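Local atomic coordinates of glcnac-alpha-1,4-gal-releasing endo-beta-galactosidase (Clostridium perfringens, PDB entry 1UPS), a protein that probably hydrolyses internal beta-galactosidic bonds of glycans to release GlcNAc-alpha-1,4-Gal, as a calcium-binding glycoside hydrolase of family 16. Residues A[21-25]-A[272-276]; A[214-218]-A[229-233]; A[126-132]-A[275-279]; A[250-254]-A[267-271]. Numbering follows the deposited sequence.

Contact 1 of 4, residues A[21-25]-A[272-276]; sequences PANPI and DYMRV. With CA (calcium ion), chain C.
Residues 21-25 form an extended loop, polyproline-like from Pro21 to Pro24; the CA 22-25 direction lies 35° from that of 272-275. The backbones stay apart (CA-CA 8.7 Å for Ala22 and Asp272, 7.9 Å for Ile25 and Arg275). Arg275, chi1 m and then extended, donates from NH1 to Asn23 O at 2.8 Å; Ile25 (m, t) lays CG1 over one face of the guanidinium, 3.5 Å from Arg275 CZ. A water links Arg275 NH2 (2.9 Å) to Asn23 O (3.3 Å). Tyr273, chi1 p, puts its ring edge against Ala22, with CE2 4.0 Å from Ala22 CB; its OH takes a weak bond from Asn23 N (3.3 Å) and is also hydrogen-bonded to Glu132. Asp272, chi1 t, binds calcium through O and OD2, both 2.4 Å from the ion, while OD1 forms a salt bridge with Arg134; Glu37, Asn39 and Gly72 belong to the calcium site. The N-terminal loop thus lies across the outer side of the sheet, where strand 267-279 runs between strands 30-36 and 129-136.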
loop_
_atom_site.group_PDB
_atom_site.type_symbol
_atom_site.label_atom_id
_atom_site.label_comp_id
_atom_site.label_asym_id
_atom_site.label_seq_id
_atom_site.Cartn_x
_atom_site.Cartn_y
_atom_site.Cartn_z
ATOM N N PRO A 21 -10.312 -17.723 -4.288
ATOM C CA PRO A 21 -10.999 -18.273 -3.109
ATOM C C PRO A 21 -10.835 -17.410 -1.868
ATOM O O PRO A 21 -9.760 -16.895 -1.632
ATOM C CB PRO A 21 -10.319 -19.641 -2.878
ATOM C CG PRO A 21 -9.121 -19.666 -3.753
ATOM C CD PRO A 21 -9.285 -18.633 -4.822
ATOM N N ALA A 22 -11.891 -17.279 -1.078
ATOM C CA ALA A 22 -11.783 -16.597 0.207
ATOM C C ALA A 22 -10.696 -17.233 1.093
ATOM O O ALA A 22 -10.573 -18.483 1.168
ATOM C CB ALA A 22 -13.135 -16.622 0.908
ATOM N N ASN A 23 -9.905 -16.389 1.754
ATOM C CA ASN A 23 -8.970 -16.859 2.783
ATOM C C ASN A 23 -9.712 -17.384 4.026
ATOM O O ASN A 23 -10.880 -17.043 4.241
ATOM C CB ASN A 23 -7.993 -15.744 3.199
ATOM C CG ASN A 23 -6.834 -15.575 2.219
ATOM O OD1 ASN A 23 -6.418 -16.526 1.538
ATOM N ND2 ASN A 23 -6.295 -14.358 2.153
ATOM N N PRO A 24 -9.056 -18.222 4.835
ATOM C CA PRO A 24 -9.662 -18.669 6.096
ATOM C C PRO A 24 -9.753 -17.538 7.115
ATOM O O PRO A 24 -8.982 -16.577 7.051
ATOM C CB PRO A 24 -8.720 -19.781 6.586
ATOM C CG PRO A 24 -7.439 -19.577 5.889
ATOM C CD PRO A 24 -7.715 -18.799 4.617
ATOM N N ILE A 25 -10.701 -17.647 8.040
ATOM C CA ILE A 25 -10.860 -16.629 9.071
ATOM C C ILE A 25 -9.665 -16.639 10.034
ATOM O O ILE A 25 -9.201 -15.574 10.487
ATOM C CB ILE A 25 -12.219 -16.803 9.799
ATOM C CG1 ILE A 25 -13.362 -16.382 8.865
ATOM C CG2 ILE A 25 -12.257 -15.965 11.076
ATOM C CD1 ILE A 25 -14.761 -16.814 9.294
ATOM N N ASP A 272 -16.964 -8.721 -0.002
ATOM C CA ASP A 272 -17.354 -9.982 0.643
ATOM C C ASP A 272 -17.091 -9.948 2.147
ATOM O O ASP A 272 -17.924 -10.403 2.950
ATOM C CB ASP A 272 -16.615 -11.150 -0.038
ATOM C CG ASP A 272 -16.939 -12.504 0.576
ATOM O OD1 ASP A 272 -16.086 -13.411 0.417
ATOM O OD2 ASP A 272 -17.997 -12.741 1.206
ATOM N N TYR A 273 -15.937 -9.413 2.538
ATOM C CA TYR A 273 -15.569 -9.319 3.944
ATOM C C TYR A 273 -14.443 -8.321 4.132
ATOM O O TYR A 273 -13.737 -7.982 3.170
ATOM C CB TYR A 273 -15.132 -10.680 4.535
ATOM C CG TYR A 273 -13.866 -11.315 3.939
ATOM C CD1 TYR A 273 -12.581 -10.842 4.272
ATOM C CD2 TYR A 273 -13.956 -12.451 3.119
ATOM C CE1 TYR A 273 -11.436 -11.425 3.737
ATOM C CE2 TYR A 273 -12.804 -13.059 2.598
ATOM C CZ TYR A 273 -11.563 -12.552 2.914
ATOM O OH TYR A 273 -10.447 -13.156 2.394
ATOM N N MET A 274 -14.297 -7.859 5.373
ATOM C CA MET A 274 -13.112 -7.141 5.838
ATOM C C MET A 274 -12.639 -7.819 7.123
ATOM O O MET A 274 -13.442 -8.081 8.020
ATOM C CB MET A 274 -13.428 -5.667 6.128
ATOM C CG MET A 274 -12.229 -4.902 6.722
ATOM S SD MET A 274 -12.675 -3.198 7.147
ATOM C CE MET A 274 -11.395 -2.800 8.339
ATOM N N ARG A 275 -11.345 -8.109 7.204
ATOM C CA ARG A 275 -10.770 -8.750 8.382
ATOM C C ARG A 275 -9.476 -8.044 8.743
ATOM O O ARG A 275 -8.724 -7.602 7.862
ATOM C CB ARG A 275 -10.494 -10.239 8.102
ATOM C CG ARG A 275 -11.770 -11.059 7.843
ATOM C CD ARG A 275 -11.518 -12.536 7.527
ATOM N NE ARG A 275 -12.718 -13.176 6.990
ATOM C CZ ARG A 275 -12.708 -14.227 6.170
ATOM N NH1 ARG A 275 -11.555 -14.791 5.799
ATOM N NH2 ARG A 275 -13.861 -14.734 5.731
ATOM N N VAL A 276 -9.219 -7.935 10.040
ATOM C CA VAL A 276 -7.941 -7.411 10.516
ATOM C C VAL A 276 -7.367 -8.352 11.564
ATOM O O VAL A 276 -8.049 -8.698 12.543
ATOM C CB VAL A 276 -8.085 -6.011 11.152
ATOM C CG1 VAL A 276 -6.711 -5.440 11.479
ATOM C CG2 VAL A 276 -8.866 -5.041 10.208
HETATM CA CA CA C . -19.379 -12.275 3.086
HETATM O O HOH W 1 -14.144 -17.329 4.487
HETATM O O HOH W 2 -19.966 -14.478 2.099
HETATM O O HOH W 3 -17.785 -13.634 4.216
#

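Contact 2 of 4, residues A[214-218]-A[229-233]; sequences YHIYA and YYDNE
Strand residues 215-218 pair antiparallel with 229-230 in a beta hairpin: Ala218 and Tyr229 form a hydrogen-bonded pair, Tyr217 and Tyr230 a non-hydrogen-bonded one, each with CA atoms 5.0 Å apart. Ala218 N donates to Tyr229 O (3.0 Å) and Tyr229 N to Ala218 O (2.8 Å). Two residues further, Asp231 N donates to Ile216 O at 2.8 Å, but Asp231 has left-handed backbone angles (47/46) and Asn232 follows at 72/11, making a type I' turn closed by Tyr230 N to Glu233 O (2.9 Å) and Glu233 N to Tyr230 O (3.1 Å). The Asp231 carboxylate (chi1 m) takes over the pairing: OD2 accepts from Ile216 N at 2.8 Å, and OD1 from His215 ND1 at 2.7 Å. His215 NE2 bonds to Glu213. Tyr230 (chi1 t) gives its OH to a bond with Ser207, and Asn232 OD1 pairs with Asn23. On the face bearing Tyr217 and Tyr230, the edge of the Tyr230 ring meets the face of Tyr217, centroids 5.7 Å apart and planes at 61°; His215 completes the aromatic cluster. An antiparallel beta meander results, strand 225-230 passing through a two-residue turn into strand 233-239, within a sheet of the family 16 beta-sandwich.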
loop_
_atom_site.group_PDB
_atom_site.type_symbol
_atom_site.label_atom_id
_atom_site.label_comp_id
_atom_site.label_asym_id
_atom_site.label_seq_id
_atom_site.Cartn_x
_atom_site.Cartn_y
_atom_site.Cartn_z
ATOM N N TYR A 214 -14.079 -11.736 -7.773
ATOM C CA TYR A 214 -13.592 -11.386 -6.446
ATOM C C TYR A 214 -12.091 -11.644 -6.388
ATOM O O TYR A 214 -11.622 -12.718 -6.830
ATOM C CB TYR A 214 -14.270 -12.224 -5.370
ATOM C CG TYR A 214 -15.658 -11.740 -5.066
ATOM C CD1 TYR A 214 -15.873 -10.696 -4.151
ATOM C CD2 TYR A 214 -16.757 -12.304 -5.713
ATOM C CE1 TYR A 214 -17.188 -10.256 -3.854
ATOM C CE2 TYR A 214 -18.056 -11.874 -5.436
ATOM C CZ TYR A 214 -18.263 -10.837 -4.521
ATOM O OH TYR A 214 -19.559 -10.419 -4.266
ATOM N N HIS A 215 -11.357 -10.664 -5.849
ATOM C CA HIS A 215 -9.935 -10.829 -5.540
ATOM C C HIS A 215 -9.652 -10.325 -4.137
ATOM O O HIS A 215 -10.488 -9.655 -3.541
ATOM C CB HIS A 215 -9.061 -10.149 -6.598
ATOM C CG HIS A 215 -9.123 -10.853 -7.910
ATOM N ND1 HIS A 215 -8.284 -11.903 -8.222
ATOM C CD2 HIS A 215 -9.998 -10.746 -8.940
ATOM C CE1 HIS A 215 -8.604 -12.375 -9.417
ATOM N NE2 HIS A 215 -9.645 -11.697 -9.872
ATOM N N ILE A 216 -8.503 -10.712 -3.591
ATOM C CA ILE A 216 -8.154 -10.359 -2.227
ATOM C C ILE A 216 -7.113 -9.239 -2.263
ATOM O O ILE A 216 -6.084 -9.347 -2.947
ATOM C CB ILE A 216 -7.640 -11.625 -1.425
ATOM C CG1 ILE A 216 -8.751 -12.694 -1.343
ATOM C CG2 ILE A 216 -7.226 -11.240 -0.023
ATOM C CD1 ILE A 216 -8.358 -13.981 -0.568
ATOM N N TYR A 217 -7.392 -8.174 -1.514
ATOM C CA TYR A 217 -6.504 -7.021 -1.380
ATOM C C TYR A 217 -6.145 -6.897 0.089
ATOM O O TYR A 217 -7.021 -6.937 0.951
ATOM C CB TYR A 217 -7.227 -5.732 -1.836
ATOM C CG TYR A 217 -7.706 -5.824 -3.275
ATOM C CD1 TYR A 217 -9.006 -6.238 -3.576
ATOM C CD2 TYR A 217 -6.847 -5.511 -4.331
ATOM C CE1 TYR A 217 -9.454 -6.317 -4.918
ATOM C CE2 TYR A 217 -7.271 -5.590 -5.663
ATOM C CZ TYR A 217 -8.578 -6.006 -5.940
ATOM O OH TYR A 217 -8.997 -6.092 -7.245
ATOM N N ALA A 218 -4.864 -6.735 0.381
ATOM C CA ALA A 218 -4.437 -6.660 1.778
ATOM C C ALA A 218 -3.269 -5.709 1.970
ATOM O O ALA A 218 -2.479 -5.470 1.045
ATOM C CB ALA A 218 -4.082 -8.073 2.330
ATOM N N TYR A 229 -0.642 -6.674 -0.680
ATOM C CA TYR A 229 -0.706 -8.035 -1.231
ATOM C C TYR A 229 -1.950 -8.221 -2.090
ATOM O O TYR A 229 -3.052 -7.832 -1.683
ATOM C CB TYR A 229 -0.745 -9.073 -0.093
ATOM C CG TYR A 229 0.483 -9.053 0.771
ATOM C CD1 TYR A 229 1.552 -9.915 0.512
ATOM C CD2 TYR A 229 0.592 -8.152 1.840
ATOM C CE1 TYR A 229 2.699 -9.878 1.304
ATOM C CE2 TYR A 229 1.728 -8.103 2.618
ATOM C CZ TYR A 229 2.774 -8.978 2.351
ATOM O OH TYR A 229 3.917 -8.928 3.134
ATOM N N TYR A 230 -1.761 -8.799 -3.274
ATOM C CA TYR A 230 -2.861 -9.113 -4.190
ATOM C C TYR A 230 -2.958 -10.613 -4.288
ATOM O O TYR A 230 -1.990 -11.265 -4.697
ATOM C CB TYR A 230 -2.568 -8.558 -5.577
ATOM C CG TYR A 230 -3.629 -8.862 -6.640
ATOM C CD1 TYR A 230 -4.823 -8.125 -6.684
ATOM C CD2 TYR A 230 -3.410 -9.846 -7.625
ATOM C CE1 TYR A 230 -5.785 -8.354 -7.668
ATOM C CE2 TYR A 230 -4.376 -10.101 -8.624
ATOM C CZ TYR A 230 -5.553 -9.336 -8.644
ATOM O OH TYR A 230 -6.515 -9.561 -9.606
ATOM N N ASP A 231 -4.121 -11.161 -3.926
ATOM C CA ASP A 231 -4.305 -12.617 -3.886
ATOM C C ASP A 231 -3.130 -13.290 -3.179
ATOM O O ASP A 231 -2.572 -14.291 -3.661
ATOM C CB ASP A 231 -4.513 -13.165 -5.302
ATOM C CG ASP A 231 -5.836 -12.740 -5.881
ATOM O OD1 ASP A 231 -6.050 -12.934 -7.098
ATOM O OD2 ASP A 231 -6.714 -12.194 -5.174
ATOM N N ASN A 232 -2.769 -12.714 -2.034
ATOM C CA ASN A 232 -1.746 -13.257 -1.122
ATOM C C ASN A 232 -0.293 -13.155 -1.576
ATOM O O ASN A 232 0.577 -13.805 -0.976
ATOM C CB ASN A 232 -2.059 -14.723 -0.731
ATOM C CG ASN A 232 -3.403 -14.874 -0.052
ATOM O OD1 ASN A 232 -3.872 -13.950 0.633
ATOM N ND2 ASN A 232 -4.034 -16.054 -0.218
ATOM N N GLU A 233 -0.033 -12.394 -2.642
ATOM C CA GLU A 233 1.331 -12.207 -3.158
ATOM C C GLU A 233 1.738 -10.731 -3.110
ATOM O O GLU A 233 0.959 -9.840 -3.496
ATOM C CB GLU A 233 1.467 -12.728 -4.600
ATOM C CG GLU A 233 2.884 -12.549 -5.171
ATOM C CD GLU A 233 3.064 -13.115 -6.578
ATOM O OE1 GLU A 233 2.777 -12.380 -7.569
ATOM O OE2 GLU A 233 3.510 -14.292 -6.689
#

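Contact 3 of 4, residues A[126-132]-A[275-279]; sequences TKYGYFE and RVWKP
Strands 129-132 and 275-279 run antiparallel, their axes 4.7 Å apart at closest approach and their directions 162° apart. Tyr130 with Trp277 and Glu132 with Arg275 are hydrogen-bonded pairs; Phe131 with Val276 between them is non-hydrogen-bonded, with CA atoms 4.5 Å apart. Tyr130 N to Trp277 O and Trp277 N to Tyr130 O are both 2.9 Å, while Glu132 N to Arg275 O is 2.8 Å and Arg275 N to Glu132 O 2.9 Å. Gly129 enters the strand at phi/psi 143/-177, where a CB would strike the preceding carbonyl and lie tight against Trp277 O. This pairing belongs to one of the two facing sheets of the family 16 jelly-roll beta-sandwich. On the face turned toward the other sheet, Phe131 (m) packs on strand 145-152, and Val276 (t) sets CG1 over its ring, 3.7 Å from the centroid of Phe131. On the opposite face, Trp277 (chi1 m) slants across the pairing, with CE3 3.8 Å from Tyr130 CD1 and CZ3 3.7 Å from Glu132 CB; its NE1 is hydrogen-bonded to Ile25 O and Glu132 to Tyr273, while Arg275 forms a salt bridge with Glu37. Ahead of the strand, residues 126-128 curl round the end of Lys278 (chi1 and chi2 m), whose NZ donates to Thr126 OG1 at 2.8 Å and Tyr128 O at 2.9 Å.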
loop_
_atom_site.group_PDB
_atom_site.type_symbol
_atom_site.label_atom_id
_atom_site.label_comp_id
_atom_site.label_asym_id
_atom_site.label_seq_id
_atom_site.Cartn_x
_atom_site.Cartn_y
_atom_site.Cartn_z
ATOM N N THR A 126 -7.473 1.367 15.002
ATOM C CA THR A 126 -6.329 0.593 15.494
ATOM C C THR A 126 -5.003 1.091 14.916
ATOM O O THR A 126 -5.002 1.832 13.934
ATOM C CB THR A 126 -6.568 -0.928 15.209
ATOM O OG1 THR A 126 -5.789 -1.738 16.111
ATOM C CG2 THR A 126 -6.040 -1.326 13.830
ATOM N N LYS A 127 -3.889 0.692 15.535
ATOM C CA LYS A 127 -2.559 0.977 14.992
ATOM C C LYS A 127 -1.843 -0.352 14.727
ATOM O O LYS A 127 -1.682 -1.168 15.647
ATOM C CB LYS A 127 -1.763 1.845 15.982
ATOM C CG LYS A 127 -0.309 2.124 15.574
ATOM C CD LYS A 127 0.467 2.982 16.612
ATOM C CE LYS A 127 0.600 2.289 17.958
ATOM N NZ LYS A 127 1.106 3.224 19.018
ATOM N N TYR A 128 -1.408 -0.534 13.471
ATOM C CA TYR A 128 -0.707 -1.730 12.964
ATOM C C TYR A 128 -1.599 -2.950 12.765
ATOM O O TYR A 128 -2.645 -3.080 13.404
ATOM C CB TYR A 128 0.508 -2.119 13.824
ATOM C CG TYR A 128 1.447 -0.959 14.111
ATOM C CD1 TYR A 128 1.961 -0.761 15.394
ATOM C CD2 TYR A 128 1.808 -0.063 13.101
ATOM C CE1 TYR A 128 2.813 0.293 15.666
ATOM C CE2 TYR A 128 2.669 1.014 13.364
ATOM C CZ TYR A 128 3.160 1.185 14.655
ATOM O OH TYR A 128 4.012 2.239 14.926
ATOM N N GLY A 129 -1.162 -3.843 11.880
ATOM C CA GLY A 129 -1.853 -5.118 11.700
ATOM C C GLY A 129 -1.880 -5.568 10.252
ATOM O O GLY A 129 -1.309 -4.904 9.372
ATOM N N TYR A 130 -2.558 -6.697 10.019
ATOM C CA TYR A 130 -2.746 -7.244 8.673
ATOM C C TYR A 130 -4.215 -7.034 8.294
ATOM O O TYR A 130 -5.111 -7.613 8.912
ATOM C CB TYR A 130 -2.395 -8.759 8.647
ATOM C CG TYR A 130 -2.253 -9.294 7.223
ATOM C CD1 TYR A 130 -3.372 -9.658 6.469
ATOM C CD2 TYR A 130 -1.007 -9.377 6.616
ATOM C CE1 TYR A 130 -3.241 -10.120 5.137
ATOM C CE2 TYR A 130 -0.869 -9.826 5.300
ATOM C CZ TYR A 130 -1.982 -10.204 4.569
ATOM O OH TYR A 130 -1.806 -10.653 3.271
ATOM N N PHE A 131 -4.457 -6.163 7.313
ATOM C CA PHE A 131 -5.810 -5.728 6.947
ATOM C C PHE A 131 -6.182 -6.332 5.609
ATOM O O PHE A 131 -5.359 -6.307 4.703
ATOM C CB PHE A 131 -5.794 -4.206 6.785
ATOM C CG PHE A 131 -5.503 -3.464 8.065
ATOM C CD1 PHE A 131 -4.214 -3.432 8.603
ATOM C CD2 PHE A 131 -6.538 -2.818 8.748
ATOM C CE1 PHE A 131 -3.962 -2.751 9.817
ATOM C CE2 PHE A 131 -6.304 -2.140 9.946
ATOM C CZ PHE A 131 -5.019 -2.097 10.487
ATOM N N GLU A 132 -7.400 -6.861 5.464
ATOM C CA GLU A 132 -7.721 -7.573 4.225
ATOM C C GLU A 132 -9.174 -7.394 3.833
ATOM O O GLU A 132 -10.059 -7.429 4.705
ATOM C CB GLU A 132 -7.408 -9.070 4.413
ATOM C CG GLU A 132 -7.700 -9.968 3.208
ATOM C CD GLU A 132 -7.232 -11.400 3.454
ATOM O OE1 GLU A 132 -8.082 -12.334 3.406
ATOM O OE2 GLU A 132 -6.014 -11.603 3.702
ATOM N N ARG A 275 -11.345 -8.109 7.204
ATOM C CA ARG A 275 -10.770 -8.750 8.382
ATOM C C ARG A 275 -9.476 -8.044 8.743
ATOM O O ARG A 275 -8.724 -7.602 7.862
ATOM C CB ARG A 275 -10.494 -10.239 8.102
ATOM C CG ARG A 275 -11.770 -11.059 7.843
ATOM C CD ARG A 275 -11.518 -12.536 7.527
ATOM N NE ARG A 275 -12.718 -13.176 6.990
ATOM C CZ ARG A 275 -12.708 -14.227 6.170
ATOM N NH1 ARG A 275 -11.555 -14.791 5.799
ATOM N NH2 ARG A 275 -13.861 -14.734 5.731
ATOM N N VAL A 276 -9.219 -7.935 10.040
ATOM C CA VAL A 276 -7.941 -7.411 10.516
ATOM C C VAL A 276 -7.367 -8.352 11.564
ATOM O O VAL A 276 -8.049 -8.698 12.543
ATOM C CB VAL A 276 -8.085 -6.011 11.152
ATOM C CG1 VAL A 276 -6.711 -5.440 11.479
ATOM C CG2 VAL A 276 -8.866 -5.041 10.208
ATOM N N TRP A 277 -6.117 -8.764 11.358
ATOM C CA TRP A 277 -5.442 -9.646 12.298
ATOM C C TRP A 277 -4.253 -8.937 12.945
ATOM O O TRP A 277 -3.681 -7.997 12.377
ATOM C CB TRP A 277 -4.910 -10.885 11.578
ATOM C CG TRP A 277 -5.907 -11.839 10.983
ATOM C CD1 TRP A 277 -6.422 -12.969 11.579
ATOM C CD2 TRP A 277 -6.397 -11.840 9.640
ATOM N NE1 TRP A 277 -7.232 -13.644 10.696
ATOM C CE2 TRP A 277 -7.243 -12.970 9.499
ATOM C CE3 TRP A 277 -6.227 -10.988 8.538
ATOM C CZ2 TRP A 277 -7.915 -13.268 8.298
ATOM C CZ3 TRP A 277 -6.903 -11.278 7.350
ATOM C CH2 TRP A 277 -7.728 -12.419 7.237
ATOM N N LYS A 278 -3.883 -9.391 14.144
ATOM C CA LYS A 278 -2.720 -8.857 14.853
ATOM C C LYS A 278 -1.747 -10.012 15.068
ATOM O O LYS A 278 -2.183 -11.124 15.359
ATOM C CB LYS A 278 -3.126 -8.287 16.211
ATOM C CG LYS A 278 -4.089 -7.085 16.133
ATOM C CD LYS A 278 -3.333 -5.786 15.910
ATOM C CE LYS A 278 -4.272 -4.564 16.033
ATOM N NZ LYS A 278 -3.467 -3.307 16.140
ATOM N N PRO A 279 -0.450 -9.770 14.913
ATOM C CA PRO A 279 0.539 -10.836 15.089
ATOM C C PRO A 279 0.561 -11.305 16.548
ATOM O O PRO A 279 0.503 -10.476 17.466
ATOM C CB PRO A 279 1.853 -10.157 14.681
ATOM C CG PRO A 279 1.628 -8.726 14.932
ATOM C CD PRO A 279 0.183 -8.490 14.536
#

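Contact 4 of 4, residues A[250-254]-A[267-271]; sequences LNIYT and KEWAI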
loop_
_atom_site.group_PDB
_atom_site.type_symbol
_atom_site.label_atom_id
_atom_site.label_comp_id
_atom_site.label_asym_id
_atom_site.label_seq_id
_atom_site.Cartn_x
_atom_site.Cartn_y
_atom_site.Cartn_z
ATOM N N LEU A 250 -14.876 2.822 3.556
ATOM C CA LEU A 250 -15.105 2.039 2.353
ATOM C C LEU A 250 -16.171 2.783 1.557
ATOM O O LEU A 250 -17.274 3.009 2.054
ATOM C CB LEU A 250 -15.609 0.622 2.711
ATOM C CG LEU A 250 -14.543 -0.352 3.194
ATOM C CD1 LEU A 250 -15.207 -1.536 3.987
ATOM C CD2 LEU A 250 -13.720 -0.864 2.030
ATOM N N ASN A 251 -15.842 3.178 0.331
ATOM C CA ASN A 251 -16.762 4.015 -0.435
ATOM C C ASN A 251 -16.583 3.928 -1.947
ATOM O O ASN A 251 -15.667 3.257 -2.453
ATOM C CB ASN A 251 -16.832 5.475 0.130
ATOM C CG ASN A 251 -15.562 6.296 -0.077
ATOM O OD1 ASN A 251 -14.475 5.765 -0.268
ATOM N ND2 ASN A 251 -15.712 7.636 -0.011
ATOM N N ILE A 252 -17.507 4.562 -2.659
ATOM C CA ILE A 252 -17.492 4.574 -4.108
ATOM C C ILE A 252 -17.886 5.980 -4.552
ATOM O O ILE A 252 -18.640 6.646 -3.862
ATOM C CB ILE A 252 -18.434 3.478 -4.666
ATOM C CG1 ILE A 252 -18.329 3.403 -6.200
ATOM C CG2 ILE A 252 -19.897 3.650 -4.140
ATOM C CD1 ILE A 252 -18.911 2.078 -6.809
ATOM N N TYR A 253 -17.333 6.431 -5.679
ATOM C CA TYR A 253 -17.494 7.810 -6.118
ATOM C C TYR A 253 -17.843 7.865 -7.592
ATOM O O TYR A 253 -17.454 6.977 -8.380
ATOM C CB TYR A 253 -16.155 8.521 -6.064
ATOM C CG TYR A 253 -15.525 8.739 -4.736
ATOM C CD1 TYR A 253 -14.784 7.729 -4.124
ATOM C CD2 TYR A 253 -15.612 9.997 -4.101
ATOM C CE1 TYR A 253 -14.134 7.966 -2.888
ATOM C CE2 TYR A 253 -14.975 10.231 -2.870
ATOM C CZ TYR A 253 -14.236 9.196 -2.277
ATOM O OH TYR A 253 -13.594 9.400 -1.066
ATOM N N THR A 254 -18.536 8.933 -7.977
ATOM C CA THR A 254 -18.478 9.381 -9.373
ATOM C C THR A 254 -18.579 10.910 -9.435
ATOM O O THR A 254 -18.883 11.539 -8.417
ATOM C CB THR A 254 -19.525 8.654 -10.261
ATOM O OG1 THR A 254 -19.233 8.911 -11.657
ATOM C CG2 THR A 254 -20.949 9.223 -10.026
ATOM N N LYS A 267 -23.637 2.946 -10.085
ATOM C CA LYS A 267 -22.209 2.685 -9.849
ATOM C C LYS A 267 -22.156 1.835 -8.587
ATOM O O LYS A 267 -22.618 2.267 -7.519
ATOM C CB LYS A 267 -21.397 3.975 -9.663
ATOM C CG LYS A 267 -21.718 5.123 -10.637
ATOM C CD LYS A 267 -21.564 4.705 -12.112
ATOM C CE LYS A 267 -21.934 5.902 -13.004
ATOM N NZ LYS A 267 -21.930 5.573 -14.475
ATOM N N GLU A 268 -21.601 0.630 -8.693
ATOM C CA GLU A 268 -21.605 -0.252 -7.544
ATOM C C GLU A 268 -20.426 -1.199 -7.539
ATOM O O GLU A 268 -19.917 -1.576 -8.598
ATOM C CB GLU A 268 -22.914 -1.039 -7.462
ATOM C CG GLU A 268 -23.299 -1.845 -8.691
ATOM C CD GLU A 268 -24.711 -2.443 -8.558
ATOM O OE1 GLU A 268 -24.944 -3.567 -9.028
ATOM O OE2 GLU A 268 -25.596 -1.794 -7.959
ATOM N N TRP A 269 -20.015 -1.571 -6.333
ATOM C CA TRP A 269 -19.048 -2.655 -6.134
ATOM C C TRP A 269 -19.459 -3.535 -4.979
ATOM O O TRP A 269 -20.421 -3.224 -4.262
ATOM C CB TRP A 269 -17.616 -2.139 -5.935
ATOM C CG TRP A 269 -17.299 -1.354 -4.652
ATOM C CD1 TRP A 269 -18.077 -0.409 -4.008
ATOM C CD2 TRP A 269 -16.082 -1.428 -3.914
ATOM N NE1 TRP A 269 -17.406 0.088 -2.906
ATOM C CE2 TRP A 269 -16.178 -0.517 -2.832
ATOM C CE3 TRP A 269 -14.905 -2.180 -4.056
ATOM C CZ2 TRP A 269 -15.136 -0.331 -1.909
ATOM C CZ3 TRP A 269 -13.877 -2.004 -3.136
ATOM C CH2 TRP A 269 -13.996 -1.082 -2.079
ATOM N N ALA A 270 -18.742 -4.646 -4.796
ATOM C CA ALA A 270 -19.168 -5.648 -3.830
ATOM C C ALA A 270 -18.010 -6.045 -2.934
ATOM O O ALA A 270 -16.933 -6.381 -3.433
ATOM C CB ALA A 270 -19.735 -6.896 -4.550
ATOM N N ILE A 271 -18.223 -5.976 -1.622
ATOM C CA ILE A 271 -17.192 -6.388 -0.665
ATOM C C ILE A 271 -17.675 -7.600 0.135
ATOM O O ILE A 271 -18.641 -7.503 0.884
ATOM C CB ILE A 271 -16.831 -5.229 0.288
ATOM C CG1 ILE A 271 -16.484 -3.961 -0.514
ATOM C CG2 ILE A 271 -15.648 -5.611 1.195
ATOM C CD1 ILE A 271 -17.051 -2.707 0.102
#
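No backbone bonds join strands 250-254 and 267-271; they face each other across a layer of side chains, antiparallel in sense at 155°, with axes 7.6 Å apart at their closest. Ile252, extended with chi1 and chi2 both t, is the projecting knob of its strand. Its CD1 drops into a shallow hollow floored by the backbone between Lys267 and Glu268 and walled by the indole of Trp269, lying 3.7 Å from Lys267 C, 3.6 Å from Glu268 N and 3.8 Å from Trp269 CD1. In return Trp269, chi1 p, stands up from the opposing strand and fills the space between Ile252 and Leu250, CH2 coming 4.1 Å from Leu250 CD2. That same methyl, Leu250 CD2, meets Ile271 CD1 at 4.3 Å, so Leu250 rests against two neighbours of the other strand. At the far end the bent Lys267 side chain covers Thr254, with CG 4.2 Å from Thr254 CB, while its NZ is held by Val264 and Asn262. Polar ends are dealt with outside the interface: Trp269 NE1 bonds to Glu76, and Asn251, whose CB points away from strand 267-271, bonds to Trp149. Alternating residues thus interlock while those between them turn outward, the face-to-face packing of two antiparallel sheets in a beta-sandwich of the concanavalin-like clan to which family 16 hydrolases belong.

Strand 267-279 carries three of the four contacts: contact 4 at its start, contact 1 in the middle and contact 3 at its end, the last two sharing Arg275 and Val276. Contacts 2 and 3 are buried backbone pairings within one sheet, meeting where Ala218 and Ile216 pack on strand 129-132. Contact 4, also buried, joins that sheet to the facing one by van der Waals packing, without hydrogen bonds across the segments. Contact 1 is the most exposed, held by side-chain to backbone bonds and a water, beside the calcium site. Asn23 ties the N-terminal loop to contact 2 through Asn232, while Tyr273 with Glu132 and Ile25 with Trp277 tie contact 1 to contact 3.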